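Local structure of tartrate dehydrogenase/decarboxylase (Pseudomonas putida, 3FLK) at the interface of chains A and B. The protein catalyses the NAD-dependent oxidation of (+)-tartrate to oxaloglycolate, the conversion of meso-tartrate to D-glycerate and the oxidative decarboxylation of D-malate to pyruvate. Sequence-based numbering; all coordinates share one arbitrary frame. Chains: chain A/B, Tartrate dehydrogenase/decarboxylase.

The interface of chains A and B. Residues chain A 119, 257-258, 260; chain B 229, 232-233.
Two torsions at the end of helix 224-233 set up this contact. At B:Leu233 a chi1 of -66° swings CG away from its own carbonyl carbon and carries the fork of the side chain over to A:Ala257 of the other subunit. At B:Val232 CG1 stands opposite the backbone N (chi1 175°), which delivers that branch to the methyl of A:Ala119. The patch belongs to the homodimer interface of an isocitrate/isopropylmalate dehydrogenase family enzyme, and the two-fold axis gives it a twin with the chains exchanged; 136 Å² of protein surface is hidden in it, counting both sides. On the chain A side, the last turn of helix 245-258 and the loop residues A:Ala119 and A:Gly260 form the receiving surface.

B:Leu233 works with both branches. Its CD1 lies against the methyl of A:Ala257, with 3.9 Å between CD1 and CB. The other branch, CD2, reaches further towards the loops and passes the backbone carbonyl oxygens of two residues, 3.5 Å from O of A:Ala257 and 3.6 Å from O of A:Gly260. It also meets the methyl of A:Ala119, CD2 to CB at 3.8 Å. B:Val232 comes to that same methyl from another direction, its CG1 standing 3.8 Å from CB of A:Ala119, which is thus touched by both branched residues.

One turn back along the chain B helix, B:Ala229 packs its methyl against that of A:Ala257, CB to CB at 3.7 Å. The small residues at both positions probably allow the two helices to approach closely here, and A:Ala257 CB touches both B:Ala229 and the CD1 branch of B:Leu233, which lie on adjacent flanks of the methyl. Cutting B:Leu233 back to an alanine removes both branches and would probably leave a gap beside A:Ala257 and A:Gly260 and take from the methyl of A:Ala119 its contact with CD2.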
loop_
_atom_site.group_PDB
_atom_site.type_symbol
_atom_site.label_atom_id
_atom_site.label_comp_id
_atom_site.label_asym_id
_atom_site.label_seq_id
_atom_site.Cartn_x
_atom_site.Cartn_y
_atom_site.Cartn_z
ATOM N N ALA A 119 -4.299 11.539 -12.825
ATOM C CA ALA A 119 -2.903 11.253 -12.502
ATOM C C ALA A 119 -2.317 10.178 -13.417
ATOM O O ALA A 119 -1.105 10.121 -13.617
ATOM C CB ALA A 119 -2.779 10.833 -11.050
ATOM N N ALA A 257 -6.034 9.057 -5.395
ATOM C CA ALA A 257 -4.818 9.649 -5.963
ATOM C C ALA A 257 -4.696 9.361 -7.461
ATOM O O ALA A 257 -4.321 10.243 -8.234
ATOM C CB ALA A 257 -3.581 9.164 -5.226
ATOM N N CYS A 258 -5.018 8.131 -7.860
ATOM C CA CYS A 258 -5.045 7.752 -9.276
ATOM C C CYS A 258 -6.073 8.580 -10.045
ATOM O O CYS A 258 -5.866 8.918 -11.213
ATOM C CB CYS A 258 -5.348 6.258 -9.429
ATOM S SG CYS A 258 -4.050 5.177 -8.794
ATOM N N GLY A 260 -6.760 11.592 -9.242
ATOM C CA GLY A 260 -6.230 12.953 -9.314
ATOM C C GLY A 260 -5.982 13.695 -8.010
ATOM O O GLY A 260 -5.166 14.616 -7.974
ATOM N N ALA B 229 -0.174 7.378 -2.118
ATOM C CA ALA B 229 -0.741 8.460 -2.925
ATOM C C ALA B 229 0.339 9.342 -3.563
ATOM O O ALA B 229 0.221 9.726 -4.730
ATOM C CB ALA B 229 -1.701 9.303 -2.095
ATOM N N VAL B 232 2.187 8.180 -6.672
ATOM C CA VAL B 232 1.413 8.462 -7.880
ATOM C C VAL B 232 1.441 9.951 -8.251
ATOM O O VAL B 232 1.618 10.298 -9.419
ATOM C CB VAL B 232 -0.053 7.962 -7.733
ATOM C CG1 VAL B 232 -0.902 8.359 -8.940
ATOM C CG2 VAL B 232 -0.081 6.450 -7.548
ATOM N N LEU B 233 1.283 10.820 -7.253
ATOM C CA LEU B 233 1.092 12.254 -7.496
ATOM C C LEU B 233 2.368 13.094 -7.509
ATOM O O LEU B 233 2.425 14.124 -8.187
ATOM C CB LEU B 233 0.085 12.840 -6.504
ATOM C CG LEU B 233 -1.364 12.354 -6.620
ATOM C CD1 LEU B 233 -2.166 12.795 -5.404
ATOM C CD2 LEU B 233 -2.015 12.842 -7.911
#